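PDB 3X44: O-ureido-L-serine synthase from Streptomyces lavendulae, which uses pyridoxal 5'-phosphate to join hydroxyurea to O-acetyl-L-serine, giving O-ureido-L-serine for D-cycloserine biosynthesis, and with sulfide, its preferred second substrate, makes L-cysteine. Local coordinates for residues A[41-55]-A[73-87]. The protein carries 1 engineered substitution. Numbering follows the deposited sequence.
Engineered in segment 41-55: Ala43 (natural residue Lys). With PUS ((E)-O-(carbamoylamino)-N-({3-hydroxy-2-methyl-5-[(phosphonooxy)methyl]pyridin-4-yl}methylidene)-L-serine), chain C.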
ATOM      1  N   SER A  41      17.090   8.857   2.684  1.00 19.47           N
ATOM      2  CA  SER A  41      16.723  10.109   3.331  1.00 18.44           C
ATOM      3  C   SER A  41      15.679  10.908   2.563  1.00 19.22           C
ATOM      4  O   SER A  41      15.367  10.619   1.407  1.00 18.67           O
ATOM      5  CB  SER A  41      17.968  10.978   3.537  1.00 17.16           C
ATOM      6  OG  SER A  41      18.205  11.797   2.402  1.00 16.15           O
ATOM      7  N   VAL A  42      15.162  11.932   3.229  1.00 19.11           N
ATOM      8  CA  VAL A  42      14.149  12.816   2.674  1.00 18.96           C
ATOM      9  C   VAL A  42      14.639  13.550   1.416  1.00 21.74           C
ATOM     10  O   VAL A  42      13.838  14.029   0.613  1.00 23.71           O
ATOM     11  CB  VAL A  42      13.721  13.850   3.746  1.00 19.03           C
ATOM     12  CG1 VAL A  42      14.887  14.738   4.082  1.00 16.01           C
ATOM     13  CG2 VAL A  42      12.521  14.663   3.271  1.00 14.49           C
ATOM     14  N   ALA A  43      15.954  13.624   1.239  1.00 22.30           N
ATOM     15  CA  ALA A  43      16.541  14.315   0.092  1.00 20.91           C
ATOM     16  C   ALA A  43      16.062  13.750  -1.240  1.00 21.59           C
ATOM     17  O   ALA A  43      16.091  14.433  -2.261  1.00 20.58           O
ATOM     18  CB  ALA A  43      18.070  14.249   0.173  1.00 22.43           C
ATOM     19  N   ASP A  44      15.627  12.496  -1.224  1.00 21.40           N
ATOM     20  CA  ASP A  44      15.145  11.839  -2.431  1.00 21.10           C
ATOM     21  C   ASP A  44      13.964  12.583  -3.064  1.00 21.08           C
ATOM     22  O   ASP A  44      13.816  12.608  -4.290  1.00 19.61           O
ATOM     23  CB  ASP A  44      14.697  10.416  -2.107  1.00 22.06           C
ATOM     24  CG  ASP A  44      15.850   9.437  -1.998  1.00 20.69           C
ATOM     25  OD1 ASP A  44      15.571   8.225  -2.057  1.00 19.91           O
ATOM     26  OD2 ASP A  44      17.017   9.853  -1.848  1.00 21.97           O
ATOM     27  N   ARG A  45      13.117  13.175  -2.225  1.00 19.69           N
ATOM     28  CA  ARG A  45      11.946  13.893  -2.715  1.00 18.57           C
ATOM     29  C   ARG A  45      12.331  15.130  -3.521  1.00 19.13           C
ATOM     30  O   ARG A  45      11.729  15.425  -4.552  1.00 18.76           O
ATOM     31  CB  ARG A  45      11.046  14.298  -1.547  1.00 20.72           C
ATOM     32  CG  ARG A  45      10.463  13.124  -0.765  1.00 19.87           C
ATOM     33  CD  ARG A  45       9.855  13.602   0.548  1.00 19.96           C
ATOM     34  NE  ARG A  45       9.453  12.499   1.419  1.00 21.06           N
ATOM     35  CZ  ARG A  45       8.237  11.958   1.427  1.00 19.68           C
ATOM     36  NH1 ARG A  45       7.301  12.417   0.607  1.00 18.09           N
ATOM     37  NH2 ARG A  45       7.958  10.959   2.262  1.00 16.27           N
ATOM     38  N   LEU A  46      13.335  15.847  -3.040  1.00 17.10           N
ATOM     39  CA  LEU A  46      13.808  17.045  -3.706  1.00 18.36           C
ATOM     40  C   LEU A  46      14.537  16.680  -4.999  1.00 20.91           C
ATOM     41  O   LEU A  46      14.285  17.270  -6.048  1.00 21.17           O
ATOM     42  CB  LEU A  46      14.747  17.808  -2.769  1.00 21.33           C
ATOM     43  CG  LEU A  46      15.458  19.072  -3.254  1.00 24.08           C
ATOM     44  CD1 LEU A  46      15.834  19.916  -2.046  1.00 24.01           C
ATOM     45  CD2 LEU A  46      16.705  18.708  -4.044  1.00 22.84           C
ATOM     46  N   ALA A  47      15.433  15.699  -4.916  1.00 19.96           N
ATOM     47  CA  ALA A  47      16.210  15.273  -6.072  1.00 20.16           C
ATOM     48  C   ALA A  47      15.341  14.888  -7.259  1.00 20.77           C
ATOM     49  O   ALA A  47      15.596  15.315  -8.383  1.00 21.22           O
ATOM     50  CB  ALA A  47      17.119  14.115  -5.690  1.00 15.46           C
ATOM     51  N   LEU A  48      14.324  14.074  -7.005  1.00 19.75           N
ATOM     52  CA  LEU A  48      13.414  13.632  -8.054  1.00 20.15           C
ATOM     53  C   LEU A  48      12.619  14.815  -8.600  1.00 19.19           C
ATOM     54  O   LEU A  48      12.477  14.984  -9.814  1.00 16.14           O
ATOM     55  CB  LEU A  48      12.443  12.586  -7.496  1.00 21.14           C
ATOM     56  CG  LEU A  48      11.371  12.070  -8.454  1.00 24.26           C
ATOM     57  CD1 LEU A  48      12.024  11.255  -9.558  1.00 24.64           C
ATOM     58  CD2 LEU A  48      10.362  11.234  -7.690  1.00 27.32           C
ATOM     59  N   SER A  49      12.111  15.637  -7.688  1.00 17.49           N
ATOM     60  CA  SER A  49      11.310  16.783  -8.068  1.00 17.50           C
ATOM     61  C   SER A  49      12.029  17.776  -8.961  1.00 16.26           C
ATOM     62  O   SER A  49      11.501  18.170  -9.997  1.00 18.74           O
ATOM     63  CB  SER A  49      10.802  17.511  -6.830  1.00 19.15           C
ATOM     64  OG  SER A  49       9.882  18.517  -7.213  1.00 19.39           O
ATOM     65  N   VAL A  50      13.224  18.185  -8.551  1.00 19.19           N
ATOM     66  CA  VAL A  50      14.000  19.149  -9.316  1.00 20.36           C
ATOM     67  C   VAL A  50      14.348  18.613 -10.704  1.00 20.75           C
ATOM     68  O   VAL A  50      14.267  19.338 -11.699  1.00 17.55           O
ATOM     69  CB  VAL A  50      15.303  19.525  -8.569  1.00 22.73           C
ATOM     70  CG1 VAL A  50      16.159  20.423  -9.445  1.00 21.78           C
ATOM     71  CG2 VAL A  50      14.963  20.227  -7.246  1.00 22.06           C
ATOM     72  N   VAL A  51      14.725  17.342 -10.763  1.00 18.55           N
ATOM     73  CA  VAL A  51      15.083  16.698 -12.022  1.00 18.89           C
ATOM     74  C   VAL A  51      13.875  16.576 -12.957  1.00 20.67           C
ATOM     75  O   VAL A  51      13.960  16.911 -14.142  1.00 20.29           O
ATOM     76  CB  VAL A  51      15.682  15.295 -11.758  1.00 17.47           C
ATOM     77  CG1 VAL A  51      15.695  14.468 -13.034  1.00 16.39           C
ATOM     78  CG2 VAL A  51      17.084  15.444 -11.213  1.00 15.23           C
ATOM     79  N   LEU A  52      12.752  16.102 -12.427  1.00 19.43           N
ATOM     80  CA  LEU A  52      11.534  15.960 -13.224  1.00 20.28           C
ATOM     81  C   LEU A  52      11.078  17.325 -13.744  1.00 22.25           C
ATOM     82  O   LEU A  52      10.702  17.469 -14.905  1.00 20.05           O
ATOM     83  CB  LEU A  52      10.416  15.337 -12.385  1.00 22.57           C
ATOM     84  CG  LEU A  52      10.568  13.870 -11.967  1.00 21.38           C
ATOM     85  CD1 LEU A  52       9.331  13.447 -11.199  1.00 22.04           C
ATOM     86  CD2 LEU A  52      10.775  12.980 -13.186  1.00 22.31           C
ATOM     87  N   ASP A  53      11.119  18.326 -12.869  1.00 21.30           N
ATOM     88  CA  ASP A  53      10.720  19.684 -13.221  1.00 20.56           C
ATOM     89  C   ASP A  53      11.613  20.225 -14.336  1.00 19.81           C
ATOM     90  O   ASP A  53      11.133  20.821 -15.303  1.00 18.23           O
ATOM     91  CB  ASP A  53      10.832  20.587 -11.988  1.00 19.96           C
ATOM     92  CG  ASP A  53      10.626  22.058 -12.317  1.00 20.46           C
ATOM     93  OD1 ASP A  53       9.463  22.465 -12.486  1.00 22.32           O
ATOM     94  OD2 ASP A  53      11.628  22.799 -12.396  1.00 22.39           O
ATOM     95  N   ALA A  54      12.917  20.012 -14.182  1.00 22.07           N
ATOM     96  CA  ALA A  54      13.896  20.470 -15.161  1.00 24.27           C
ATOM     97  C   ALA A  54      13.657  19.796 -16.505  1.00 25.24           C
ATOM     98  O   ALA A  54      13.779  20.434 -17.554  1.00 27.19           O
ATOM     99  CB  ALA A  54      15.311  20.175 -14.671  1.00 22.47           C
ATOM    100  N   GLU A  55      13.321  18.510 -16.471  1.00 23.06           N
ATOM    101  CA  GLU A  55      13.054  17.761 -17.696  1.00 24.19           C
ATOM    102  C   GLU A  55      11.829  18.327 -18.415  1.00 25.93           C
ATOM    103  O   GLU A  55      11.851  18.524 -19.628  1.00 26.97           O
ATOM    104  CB  GLU A  55      12.804  16.279 -17.387  1.00 22.32           C
ATOM    105  CG  GLU A  55      13.973  15.557 -16.738  1.00 22.78           C
ATOM    106  CD  GLU A  55      13.680  14.093 -16.483  1.00 23.93           C
ATOM    107  OE1 GLU A  55      14.635  13.293 -16.413  1.00 23.81           O
ATOM    108  OE2 GLU A  55      12.491  13.740 -16.356  1.00 27.28           O
ATOM    109  N   ASN A  73      23.126  14.629   1.920  1.00 15.37           N
ATOM    110  CA  ASN A  73      21.956  13.894   1.447  1.00 14.50           C
ATOM    111  C   ASN A  73      21.464  14.299   0.064  1.00 13.47           C
ATOM    112  O   ASN A  73      21.130  13.445  -0.756  1.00 14.05           O
ATOM    113  CB  ASN A  73      20.818  13.997   2.470  1.00 12.69           C
ATOM    114  CG  ASN A  73      21.018  13.063   3.662  1.00 13.57           C
ATOM    115  OD1 ASN A  73      21.598  11.987   3.523  1.00 11.44           O
ATOM    116  ND2 ASN A  73      20.535  13.472   4.834  1.00  9.27           N
ATOM    117  N   VAL A  74      21.416  15.589  -0.226  1.00 14.65           N
ATOM    118  CA  VAL A  74      20.952  15.964  -1.551  1.00 15.77           C
ATOM    119  C   VAL A  74      21.946  15.456  -2.595  1.00 16.36           C
ATOM    120  O   VAL A  74      21.553  15.018  -3.672  1.00 20.56           O
ATOM    121  CB  VAL A  74      20.751  17.484  -1.666  1.00 15.20           C
ATOM    122  CG1 VAL A  74      20.719  17.908  -3.122  1.00 11.04           C
ATOM    123  CG2 VAL A  74      19.432  17.855  -0.999  1.00 15.69           C
ATOM    124  N   GLY A  75      23.232  15.494  -2.261  1.00 15.85           N
ATOM    125  CA  GLY A  75      24.244  14.992  -3.175  1.00 16.60           C
ATOM    126  C   GLY A  75      24.040  13.502  -3.419  1.00 17.36           C
ATOM    127  O   GLY A  75      24.132  13.030  -4.550  1.00 15.98           O
ATOM    128  N   ILE A  76      23.757  12.758  -2.354  1.00 17.02           N
ATOM    129  CA  ILE A  76      23.530  11.324  -2.464  1.00 16.14           C
ATOM    130  C   ILE A  76      22.315  11.037  -3.353  1.00 16.72           C
ATOM    131  O   ILE A  76      22.378  10.212  -4.266  1.00 14.29           O
ATOM    132  CB  ILE A  76      23.301  10.692  -1.067  1.00 20.14           C
ATOM    133  CG1 ILE A  76      24.609  10.693  -0.281  1.00 17.55           C
ATOM    134  CG2 ILE A  76      22.798   9.266  -1.204  1.00 19.01           C
ATOM    135  CD1 ILE A  76      24.435  10.417   1.208  1.00 17.75           C
ATOM    136  N   ALA A  77      21.217  11.735  -3.084  1.00 16.23           N
ATOM    137  CA  ALA A  77      19.984  11.561  -3.839  1.00 18.62           C
ATOM    138  C   ALA A  77      20.122  11.966  -5.311  1.00 16.83           C
ATOM    139  O   ALA A  77      19.746  11.211  -6.203  1.00 17.82           O
ATOM    140  CB  ALA A  77      18.861  12.352  -3.176  1.00 20.46           C
ATOM    141  N   LEU A  78      20.648  13.158  -5.570  1.00 17.44           N
ATOM    142  CA  LEU A  78      20.809  13.594  -6.954  1.00 16.68           C
ATOM    143  C   LEU A  78      21.690  12.584  -7.686  1.00 17.71           C
ATOM    144  O   LEU A  78      21.448  12.257  -8.848  1.00 15.52           O
ATOM    145  CB  LEU A  78      21.421  14.998  -7.011  1.00 15.07           C
ATOM    146  CG  LEU A  78      20.356  16.099  -6.906  1.00  9.57           C
ATOM    147  CD1 LEU A  78      20.966  17.443  -6.581  1.00 13.22           C
ATOM    148  CD2 LEU A  78      19.591  16.159  -8.217  1.00 13.62           C
ATOM    149  N   ALA A  79      22.695  12.067  -6.987  1.00 16.86           N
ATOM    150  CA  ALA A  79      23.589  11.080  -7.579  1.00 19.19           C
ATOM    151  C   ALA A  79      22.763   9.867  -7.977  1.00 18.09           C
ATOM    152  O   ALA A  79      22.880   9.360  -9.094  1.00 18.96           O
ATOM    153  CB  ALA A  79      24.666  10.679  -6.582  1.00 20.94           C
ATOM    154  N   MET A  80      21.915   9.418  -7.053  1.00 20.45           N
ATOM    155  CA  MET A  80      21.049   8.265  -7.285  1.00 17.74           C
ATOM    156  C   MET A  80      20.074   8.478  -8.444  1.00 19.71           C
ATOM    157  O   MET A  80      19.884   7.587  -9.275  1.00 21.35           O
ATOM    158  CB  MET A  80      20.267   7.942  -6.015  1.00 17.00           C
ATOM    159  CG  MET A  80      19.494   6.641  -6.083  1.00 13.94           C
ATOM    160  SD  MET A  80      18.216   6.535  -4.839  1.00 20.24           S
ATOM    161  CE  MET A  80      17.332   8.084  -5.043  1.00 15.59           C
ATOM    162  N   VAL A  81      19.440   9.647  -8.488  1.00 17.69           N
ATOM    163  CA  VAL A  81      18.504   9.954  -9.564  1.00 17.82           C
ATOM    164  C   VAL A  81      19.276  10.017 -10.886  1.00 18.94           C
ATOM    165  O   VAL A  81      18.829   9.497 -11.910  1.00 20.98           O
ATOM    166  CB  VAL A  81      17.793  11.311  -9.330  1.00 16.33           C
ATOM    167  CG1 VAL A  81      17.065  11.741 -10.591  1.00 15.96           C
ATOM    168  CG2 VAL A  81      16.813  11.202  -8.162  1.00 13.38           C
ATOM    169  N   ALA A  82      20.443  10.644 -10.853  1.00 20.02           N
ATOM    170  CA  ALA A  82      21.266  10.774 -12.050  1.00 20.21           C
ATOM    171  C   ALA A  82      21.658   9.392 -12.577  1.00 22.16           C
ATOM    172  O   ALA A  82      21.558   9.125 -13.777  1.00 18.35           O
ATOM    173  CB  ALA A  82      22.509  11.601 -11.738  1.00 15.54           C
ATOM    174  N   ALA A  83      22.086   8.511 -11.674  1.00 22.16           N
ATOM    175  CA  ALA A  83      22.487   7.165 -12.064  1.00 23.49           C
ATOM    176  C   ALA A  83      21.306   6.400 -12.655  1.00 21.28           C
ATOM    177  O   ALA A  83      21.463   5.624 -13.589  1.00 24.95           O
ATOM    178  CB  ALA A  83      23.053   6.408 -10.858  1.00 23.10           C
ATOM    179  N   ALA A  84      20.118   6.635 -12.121  1.00 21.37           N
ATOM    180  CA  ALA A  84      18.935   5.942 -12.613  1.00 21.80           C
ATOM    181  C   ALA A  84      18.394   6.518 -13.919  1.00 23.34           C
ATOM    182  O   ALA A  84      17.943   5.777 -14.798  1.00 25.01           O
ATOM    183  CB  ALA A  84      17.843   5.969 -11.554  1.00 21.11           C
ATOM    184  N   ARG A  85      18.459   7.836 -14.056  1.00 20.90           N
ATOM    185  CA  ARG A  85      17.912   8.493 -15.230  1.00 22.49           C
ATOM    186  C   ARG A  85      18.870   8.819 -16.375  1.00 24.78           C
ATOM    187  O   ARG A  85      18.444   9.354 -17.403  1.00 23.95           O
ATOM    188  CB  ARG A  85      17.163   9.751 -14.785  1.00 21.61           C
ATOM    189  CG  ARG A  85      15.868   9.431 -14.062  1.00 21.89           C
ATOM    190  CD  ARG A  85      15.095  10.685 -13.671  1.00 24.30           C
ATOM    191  NE  ARG A  85      14.210  11.148 -14.741  1.00 21.98           N
ATOM    192  CZ  ARG A  85      13.054  10.579 -15.067  1.00 20.16           C
ATOM    193  NH1 ARG A  85      12.619   9.510 -14.410  1.00 20.85           N
ATOM    194  NH2 ARG A  85      12.328  11.083 -16.054  1.00 20.35           N
ATOM    195  N   GLY A  86      20.146   8.487 -16.210  1.00 27.46           N
ATOM    196  CA  GLY A  86      21.118   8.743 -17.260  1.00 27.86           C
ATOM    197  C   GLY A  86      21.737  10.131 -17.262  1.00 28.92           C
ATOM    198  O   GLY A  86      21.927  10.726 -18.323  1.00 30.21           O
ATOM    199  N   TYR A  87      22.053  10.647 -16.080  1.00 26.97           N
ATOM    200  CA  TYR A  87      22.671  11.961 -15.962  1.00 27.03           C
ATOM    201  C   TYR A  87      24.030  11.859 -15.274  1.00 27.55           C
ATOM    202  O   TYR A  87      24.401  10.806 -14.743  1.00 26.67           O
ATOM    203  CB  TYR A  87      21.780  12.910 -15.152  1.00 28.58           C
ATOM    204  CG  TYR A  87      20.473  13.255 -15.826  1.00 27.18           C
ATOM    205  CD1 TYR A  87      20.456  13.913 -17.055  1.00 28.05           C
ATOM    206  CD2 TYR A  87      19.254  12.900 -15.246  1.00 27.11           C
ATOM    207  CE1 TYR A  87      19.250  14.210 -17.692  1.00 29.13           C
ATOM    208  CE2 TYR A  87      18.050  13.193 -15.877  1.00 25.36           C
ATOM    209  CZ  TYR A  87      18.056  13.845 -17.099  1.00 28.52           C
ATOM    210  OH  TYR A  87      16.869  14.131 -17.733  1.00 28.81           O
TER
HETATM  211  N   PUS C 400      19.853  18.434   3.451  1.00 20.82           N
HETATM  212  CA  PUS C 400      20.170  19.251   2.211  1.00 22.23           C
HETATM  213  CB  PUS C 400      20.444  20.756   2.566  1.00 21.18           C
HETATM  214  OG  PUS C 400      21.596  20.857   3.519  1.00 24.28           O
HETATM  215  ND  PUS C 400      22.335  22.082   3.313  1.00 25.49           N
HETATM  216  CE  PUS C 400      22.500  22.944   4.342  1.00 24.50           C
HETATM  217  NZ2 PUS C 400      21.683  22.887   5.409  1.00 23.66           N
HETATM  218  OZ1 PUS C 400      23.367  23.757   4.304  1.00 25.91           O
HETATM  219  C   PUS C 400      21.416  18.647   1.527  1.00 22.51           C
HETATM  220  O   PUS C 400      21.713  17.506   1.747  1.00 22.53           O
HETATM  221  OT  PUS C 400      22.083  19.315   0.774  1.00 22.02           O
HETATM  222  C2  PUS C 400      19.019  16.169   7.187  1.00 15.85           C
HETATM  223  C3  PUS C 400      19.266  16.794   5.875  1.00 15.79           C
HETATM  224  C4  PUS C 400      18.490  17.981   5.497  1.00 17.56           C
HETATM  225  C5  PUS C 400      17.475  18.487   6.428  1.00 19.05           C
HETATM  226  C6  PUS C 400      17.293  17.789   7.710  1.00 16.00           C
HETATM  227  C2A PUS C 400      19.823  14.978   7.626  1.00 16.63           C
HETATM  228  C4A PUS C 400      18.830  18.772   4.254  1.00 19.39           C
HETATM  229  C5A PUS C 400      16.629  19.706   6.096  1.00 15.90           C
HETATM  230  N1  PUS C 400      18.058  16.689   8.031  1.00 18.81           N
HETATM  231  O3  PUS C 400      20.147  16.242   5.018  1.00 17.29           O
HETATM  232  O1P PUS C 400      16.229  20.924   3.328  1.00 16.14           O
HETATM  233  O2P PUS C 400      13.982  20.228   3.558  1.00 15.48           O
HETATM  234  O3P PUS C 400      14.930  21.704   5.162  1.00 17.15           O
HETATM  235  O4P PUS C 400      15.626  19.380   5.076  1.00 16.71           O
HETATM  236  P   PUS C 400      15.195  20.566   4.280  1.00 17.48           P
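Glu55 OE1 accepts two hydrogen bonds, from Arg85 NE at 2.8 Å and from Tyr87 OH at 2.7 Å. The two donors approach from opposite faces of the carboxylate plane, NE on the syn side and the hydroxyl on the anti side, which pins OE1 between them. Arg85 adds a second bond from NH2 to Glu55 OE2 (2.7 Å), so the grip is side-on and bidentate. It is uneven: the NE bond is nearly straight (166°) and lies in the guanidinium plane, whereas OE2 is tilted from that plane and the NH2 bond is more bent. Arg85 folds back at chi3 (87°) to present this edge, while Leu52 CD2 covers one guanidinium face.

Further along, the interface is mostly apolar. Val51 spreads its two methyls, CG1 against Tyr87 CE2 and CG2 against both Val81 CG1 and Leu78 CD2. Among apolar side chains the closest approach is between two alanines: Ala47 CB lies 3.5 Å from Ala77 CB, consistent with helix axes 8.1 Å apart, crossing at -48°. At one flank Asp44, its OD1 held by Gly39 N, crosses the Met80 side chain at about a right angle and meets its methyl CE, with OD2 against Ala77 CB.

The N-terminal ends converge on the cofactor adduct. Ser41 OG, ahead of the turn that leads into the helix, accepts a capping bond from Ala43 N and also packs against the Asn73 amide. Asn73 ND2 donates to PUS O3 (2.8 Å), and Val74 N donates to the carboxylate oxygen PUS O of the bound O-ureido-L-serine moiety (2.8 Å). Engineered Ala43, in place of the lysine that carries pyridoxal phosphate, touches Asn73 O with CB (3.3 Å). Two helices meeting at the cofactor, one with the Schiff-base lysine position near its start and the other opening on the asparagine that binds the pyridine hydroxyl, are characteristic of the active site of the cysteine synthase family, fold type II pyridoxal-phosphate enzymes.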